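PDB 4LUB: putative prephenate dehydratase, which probably catalyses the decarboxylating dehydration of prephenate to 3-phenylpyruvate, the step that commits prephenate to L-phenylalanine biosynthesis. Local coordinates for residues 59-71 against 224-238. Numbering follows the deposited sequence.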
loop_
_atom_site.group_PDB
_atom_site.type_symbol
_atom_site.label_atom_id
_atom_site.label_comp_id
_atom_site.label_asym_id
_atom_site.label_seq_id
_atom_site.Cartn_x
_atom_site.Cartn_y
_atom_site.Cartn_z
ATOM N N GLY B 59 4.104 -2.833 -7.351
ATOM C CA GLY B 59 4.206 -2.599 -5.919
ATOM C C GLY B 59 4.414 -3.857 -5.093
ATOM O O GLY B 59 4.864 -4.878 -5.602
ATOM N N SER B 60 4.064 -3.784 -3.813
ATOM C CA SER B 60 4.221 -4.907 -2.892
ATOM C C SER B 60 3.334 -6.102 -3.209
ATOM O O SER B 60 2.168 -5.950 -3.567
ATOM C CB SER B 60 3.963 -4.445 -1.462
ATOM O OG SER B 60 5.121 -3.823 -0.925
ATOM N N VAL B 61 3.904 -7.294 -3.079
ATOM C CA VAL B 61 3.166 -8.530 -3.299
ATOM C C VAL B 61 2.327 -8.845 -2.060
ATOM O O VAL B 61 2.858 -9.244 -1.023
ATOM C CB VAL B 61 4.107 -9.703 -3.617
ATOM C CG1 VAL B 61 3.306 -10.966 -3.941
ATOM C CG2 VAL B 61 5.030 -9.336 -4.781
ATOM N N HIS B 62 1.018 -8.641 -2.173
ATOM C CA HIS B 62 0.098 -8.826 -1.052
ATOM C C HIS B 62 0.252 -10.182 -0.367
ATOM O O HIS B 62 0.358 -10.252 0.863
ATOM C CB HIS B 62 -1.348 -8.651 -1.515
ATOM C CG HIS B 62 -1.647 -7.284 -2.043
ATOM N ND1 HIS B 62 -2.810 -6.993 -2.719
ATOM C CD2 HIS B 62 -0.935 -6.133 -1.999
ATOM C CE1 HIS B 62 -2.801 -5.719 -3.075
ATOM N NE2 HIS B 62 -1.677 -5.176 -2.649
ATOM N N GLU B 63 0.219 -11.251 -1.163
ATOM C CA GLU B 63 0.355 -12.614 -0.644
ATOM C C GLU B 63 1.551 -12.790 0.290
ATOM O O GLU B 63 1.436 -13.429 1.337
ATOM C CB GLU B 63 0.449 -13.638 -1.788
ATOM C CG GLU B 63 0.116 -15.054 -1.307
ATOM C CD GLU B 63 0.287 -16.119 -2.373
ATOM O OE1 GLU B 63 0.441 -15.766 -3.566
ATOM O OE2 GLU B 63 0.261 -17.323 -2.019
ATOM N N THR B 64 2.697 -12.251 -0.106
ATOM C CA THR B 64 3.918 -12.391 0.685
ATOM C C THR B 64 3.787 -11.742 2.057
ATOM O O THR B 64 4.003 -12.385 3.085
ATOM C CB THR B 64 5.137 -11.776 -0.036
ATOM O OG1 THR B 64 5.350 -12.457 -1.277
ATOM C CG2 THR B 64 6.385 -11.939 0.809
ATOM N N PHE B 65 3.400 -10.473 2.072
ATOM C CA PHE B 65 3.295 -9.722 3.316
ATOM C C PHE B 65 2.147 -10.155 4.234
ATOM O O PHE B 65 2.313 -10.154 5.454
ATOM C CB PHE B 65 3.214 -8.232 2.996
ATOM C CG PHE B 65 4.516 -7.675 2.533
ATOM C CD1 PHE B 65 5.552 -7.485 3.431
ATOM C CD2 PHE B 65 4.738 -7.418 1.188
ATOM C CE1 PHE B 65 6.770 -7.003 3.013
ATOM C CE2 PHE B 65 5.962 -6.939 0.756
ATOM C CZ PHE B 65 6.979 -6.726 1.672
ATOM N N ASP B 66 0.984 -10.489 3.676
ATOM C CA ASP B 66 -0.103 -11.023 4.504
ATOM C C ASP B 66 0.296 -12.318 5.212
ATOM O O ASP B 66 0.053 -12.478 6.407
ATOM C CB ASP B 66 -1.389 -11.246 3.687
ATOM C CG ASP B 66 -1.899 -9.969 3.027
ATOM O OD1 ASP B 66 -1.615 -8.871 3.551
ATOM O OD2 ASP B 66 -2.612 -10.066 2.005
ATOM N N TYR B 67 0.867 -13.260 4.474
ATOM C CA TYR B 67 1.332 -14.500 5.089
ATOM C C TYR B 67 2.425 -14.277 6.145
ATOM O O TYR B 67 2.349 -14.828 7.241
ATOM C CB TYR B 67 1.825 -15.492 4.041
ATOM C CG TYR B 67 1.860 -16.884 4.624
ATOM C CD1 TYR B 67 0.716 -17.671 4.645
ATOM C CD2 TYR B 67 3.018 -17.393 5.192
ATOM C CE1 TYR B 67 0.729 -18.941 5.203
ATOM C CE2 TYR B 67 3.042 -18.658 5.749
ATOM C CZ TYR B 67 1.899 -19.425 5.752
ATOM O OH TYR B 67 1.923 -20.680 6.306
ATOM N N LEU B 68 3.461 -13.524 5.789
ATOM C CA LEU B 68 4.536 -13.197 6.726
ATOM C C LEU B 68 4.086 -12.491 8.004
ATOM O O LEU B 68 4.629 -12.758 9.075
ATOM C CB LEU B 68 5.610 -12.350 6.033
ATOM C CG LEU B 68 6.918 -13.046 5.618
ATOM C CD1 LEU B 68 6.779 -14.512 5.252
ATOM C CD2 LEU B 68 7.668 -12.236 4.556
ATOM N N PHE B 69 3.118 -11.590 7.907
ATOM C CA PHE B 69 2.608 -10.946 9.110
ATOM C C PHE B 69 1.703 -11.846 9.942
ATOM O O PHE B 69 1.974 -12.064 11.116
ATOM C CB PHE B 69 1.856 -9.657 8.776
ATOM C CG PHE B 69 1.237 -8.991 9.982
ATOM C CD1 PHE B 69 2.015 -8.257 10.855
ATOM C CD2 PHE B 69 -0.124 -9.075 10.222
ATOM C CE1 PHE B 69 1.459 -7.638 11.963
ATOM C CE2 PHE B 69 -0.693 -8.450 11.323
ATOM C CZ PHE B 69 0.100 -7.737 12.195
ATOM N N HIS B 70 0.634 -12.360 9.333
ATOM C CA HIS B 70 -0.404 -13.097 10.060
ATOM C C HIS B 70 0.028 -14.462 10.573
ATOM O O HIS B 70 -0.333 -14.863 11.677
ATOM C CB HIS B 70 -1.635 -13.289 9.167
ATOM C CG HIS B 70 -2.345 -12.014 8.821
ATOM N ND1 HIS B 70 -2.979 -11.236 9.767
ATOM C CD2 HIS B 70 -2.518 -11.383 7.636
ATOM C CE1 HIS B 70 -3.517 -10.182 9.178
ATOM N NE2 HIS B 70 -3.249 -10.245 7.885
ATOM N N GLN B 71 0.795 -15.185 9.770
ATOM C CA GLN B 71 0.959 -16.613 10.003
ATOM C C GLN B 71 2.387 -17.041 10.291
ATOM O O GLN B 71 2.614 -17.868 11.170
ATOM C CB GLN B 71 0.403 -17.400 8.817
ATOM C CG GLN B 71 -1.090 -17.603 8.914
ATOM C CD GLN B 71 -1.473 -18.395 10.148
ATOM O OE1 GLN B 71 -0.771 -19.329 10.542
ATOM N NE2 GLN B 71 -2.570 -18.006 10.785
ATOM N N LYS B 224 10.284 2.893 2.653
ATOM C CA LYS B 224 9.035 2.335 2.149
ATOM C C LYS B 224 7.963 2.262 3.223
ATOM O O LYS B 224 8.260 1.956 4.377
ATOM C CB LYS B 224 9.286 0.934 1.581
ATOM C CG LYS B 224 8.053 0.240 1.037
ATOM C CD LYS B 224 8.347 -1.226 0.793
ATOM C CE LYS B 224 7.085 -2.078 0.872
ATOM N NZ LYS B 224 7.318 -3.440 0.298
ATOM N N ILE B 225 6.725 2.520 2.831
ATOM C CA ILE B 225 5.582 2.279 3.692
ATOM C C ILE B 225 4.399 1.784 2.880
ATOM O O ILE B 225 4.044 2.363 1.856
ATOM C CB ILE B 225 5.160 3.517 4.493
ATOM C CG1 ILE B 225 3.931 3.184 5.344
ATOM C CG2 ILE B 225 4.880 4.687 3.567
ATOM C CD1 ILE B 225 3.794 4.023 6.590
ATOM N N GLU B 226 3.799 0.703 3.343
ATOM C CA GLU B 226 2.656 0.127 2.673
ATOM C C GLU B 226 1.679 -0.362 3.721
ATOM O O GLU B 226 2.076 -0.983 4.697
ATOM C CB GLU B 226 3.098 -1.028 1.779
ATOM C CG GLU B 226 1.973 -1.667 0.984
ATOM C CD GLU B 226 2.023 -1.307 -0.483
ATOM O OE1 GLU B 226 3.028 -1.627 -1.139
ATOM O OE2 GLU B 226 1.058 -0.705 -0.982
ATOM N N SER B 227 0.404 -0.076 3.523
ATOM C CA SER B 227 -0.608 -0.577 4.432
ATOM C C SER B 227 -1.295 -1.811 3.861
ATOM O O SER B 227 -1.399 -1.980 2.650
ATOM C CB SER B 227 -1.613 0.513 4.819
ATOM O OG SER B 227 -2.562 0.748 3.803
ATOM N N ARG B 228 -1.739 -2.677 4.759
ATOM C CA ARG B 228 -2.405 -3.915 4.409
ATOM C C ARG B 228 -3.603 -4.029 5.334
ATOM O O ARG B 228 -3.530 -3.581 6.480
ATOM C CB ARG B 228 -1.471 -5.115 4.599
ATOM C CG ARG B 228 -0.279 -5.244 3.614
ATOM C CD ARG B 228 -0.747 -5.251 2.175
ATOM N NE ARG B 228 -1.618 -6.385 1.922
ATOM C CZ ARG B 228 -2.690 -6.343 1.141
ATOM N NH1 ARG B 228 -3.016 -5.210 0.530
ATOM N NH2 ARG B 228 -3.433 -7.435 0.974
ATOM N N PRO B 229 -4.719 -4.589 4.842
ATOM C CA PRO B 229 -5.857 -4.835 5.740
ATOM C C PRO B 229 -5.477 -5.701 6.937
ATOM O O PRO B 229 -4.782 -6.707 6.778
ATOM C CB PRO B 229 -6.878 -5.555 4.841
ATOM C CG PRO B 229 -6.408 -5.315 3.435
ATOM C CD PRO B 229 -4.925 -5.181 3.513
ATOM N N LEU B 230 -5.928 -5.302 8.122
ATOM C CA LEU B 230 -5.765 -6.114 9.326
ATOM C C LEU B 230 -6.651 -7.351 9.296
ATOM O O LEU B 230 -6.485 -8.264 10.108
ATOM C CB LEU B 230 -6.067 -5.285 10.576
ATOM C CG LEU B 230 -5.348 -5.681 11.865
ATOM C CD1 LEU B 230 -3.875 -5.963 11.626
ATOM C CD2 LEU B 230 -5.526 -4.599 12.923
ATOM N N LYS B 231 -7.577 -7.372 8.340
ATOM C CA LYS B 231 -8.619 -8.391 8.247
ATOM C C LYS B 231 -9.466 -8.436 9.515
ATOM O O LYS B 231 -9.807 -9.511 10.015
ATOM C CB LYS B 231 -8.025 -9.774 7.944
ATOM C CG LYS B 231 -6.870 -9.750 6.959
ATOM C CD LYS B 231 -7.368 -9.868 5.519
ATOM C CE LYS B 231 -6.346 -10.566 4.621
ATOM N NZ LYS B 231 -5.878 -9.693 3.500
ATOM N N THR B 232 -9.795 -7.253 10.030
ATOM C CA THR B 232 -10.748 -7.118 11.127
ATOM C C THR B 232 -11.963 -6.345 10.624
ATOM O O THR B 232 -12.977 -6.938 10.266
ATOM C CB THR B 232 -10.149 -6.393 12.344
ATOM O OG1 THR B 232 -9.490 -5.197 11.909
ATOM C CG2 THR B 232 -9.142 -7.286 13.057
ATOM N N ILE B 233 -11.853 -5.019 10.594
ATOM C CA ILE B 233 -12.831 -4.184 9.901
ATOM C C ILE B 233 -12.168 -3.152 8.978
ATOM O O ILE B 233 -10.977 -2.865 9.105
ATOM C CB ILE B 233 -13.758 -3.450 10.901
ATOM C CG1 ILE B 233 -12.934 -2.648 11.903
ATOM C CG2 ILE B 233 -14.615 -4.444 11.662
ATOM C CD1 ILE B 233 -13.569 -1.332 12.299
ATOM N N LEU B 234 -12.954 -2.626 8.039
ATOM C CA LEU B 234 -12.566 -1.478 7.226
ATOM C C LEU B 234 -12.051 -0.326 8.075
ATOM O O LEU B 234 -12.722 0.114 9.009
ATOM C CB LEU B 234 -13.745 -1.003 6.377
ATOM C CG LEU B 234 -13.422 -0.077 5.200
ATOM C CD1 LEU B 234 -12.464 -0.742 4.222
ATOM C CD2 LEU B 234 -14.707 0.335 4.509
ATOM N N GLY B 235 -10.855 0.152 7.753
ATOM C CA GLY B 235 -10.238 1.224 8.510
ATOM C C GLY B 235 -9.237 0.747 9.548
ATOM O O GLY B 235 -8.625 1.567 10.237
ATOM N N GLU B 236 -9.060 -0.568 9.666
ATOM C CA GLU B 236 -7.959 -1.109 10.466
ATOM C C GLU B 236 -6.920 -1.820 9.612
ATOM O O GLU B 236 -7.244 -2.659 8.766
ATOM C CB GLU B 236 -8.491 -2.045 11.553
ATOM C CG GLU B 236 -9.438 -1.351 12.522
ATOM C CD GLU B 236 -9.823 -2.230 13.686
ATOM O OE1 GLU B 236 -9.552 -3.443 13.622
ATOM O OE2 GLU B 236 -10.388 -1.707 14.670
ATOM N N TYR B 237 -5.666 -1.467 9.836
ATOM C CA TYR B 237 -4.587 -1.935 8.996
ATOM C C TYR B 237 -3.356 -2.269 9.805
ATOM O O TYR B 237 -3.221 -1.861 10.950
ATOM C CB TYR B 237 -4.208 -0.845 7.994
ATOM C CG TYR B 237 -5.368 -0.221 7.254
ATOM C CD1 TYR B 237 -5.853 -0.787 6.090
ATOM C CD2 TYR B 237 -5.964 0.944 7.713
ATOM C CE1 TYR B 237 -6.902 -0.216 5.402
ATOM C CE2 TYR B 237 -7.016 1.525 7.032
ATOM C CZ TYR B 237 -7.482 0.940 5.875
ATOM O OH TYR B 237 -8.526 1.507 5.191
ATOM N N PHE B 238 -2.445 -3.001 9.186
ATOM C CA PHE B 238 -1.083 -3.066 9.661
ATOM C C PHE B 238 -0.211 -2.434 8.592
ATOM O O PHE B 238 -0.561 -2.426 7.418
ATOM C CB PHE B 238 -0.648 -4.485 10.041
ATOM C CG PHE B 238 -0.387 -5.396 8.877
ATOM C CD1 PHE B 238 0.878 -5.498 8.334
ATOM C CD2 PHE B 238 -1.397 -6.182 8.356
ATOM C CE1 PHE B 238 1.127 -6.349 7.280
ATOM C CE2 PHE B 238 -1.155 -7.037 7.300
ATOM C CZ PHE B 238 0.111 -7.120 6.760
HETATM O O HOH W 1 -3.865 -8.727 5.252
#
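Asp66 and Arg228 meet where helix 62-70 (prephenate dehydratase region) crosses strand 224-229 (ACT region), their axes 9.7 Å apart at closest and inclined at 70°. Arg228 grips the carboxylate side-on: NH2 reaches the syn lone pair of Asp66 OD2 at 2.9 Å, nearly straight at 169°, and Arg228 NE donates to Asp66 OD1 at 3.0 Å, on the syn side but 22° out of the carboxylate plane. Bends at chi2 and chi3 lay the guanidinium flat on the His62 ring, centres 3.7 Å apart, with Pro229 CD over the other face. Glu58 of the second subunit adds hydrogen bonds, its backbone O accepting from Arg228 NH1 and its OE1 from His62 ND1. Farther along, Phe69 and Phe238 stack face to face, centroids 4.0 Å apart, while Phe238 turns an offset edge toward the face of His70. One water joins His70 NE2, Pro229 O, Lys231 NZ and, weakly, Asp66 OD1. On strand 59-60, Ser60 OG accepts from Lys224 NZ, which also forms a salt bridge with Glu54. A long salt bridge links Asp66 OD2 to Lys231 NZ (3.6 Å); both positive charges would favour ionised Asp66. The two-pronged grip fixes the guanidinium's rotation and joins the two regions beside the second subunit.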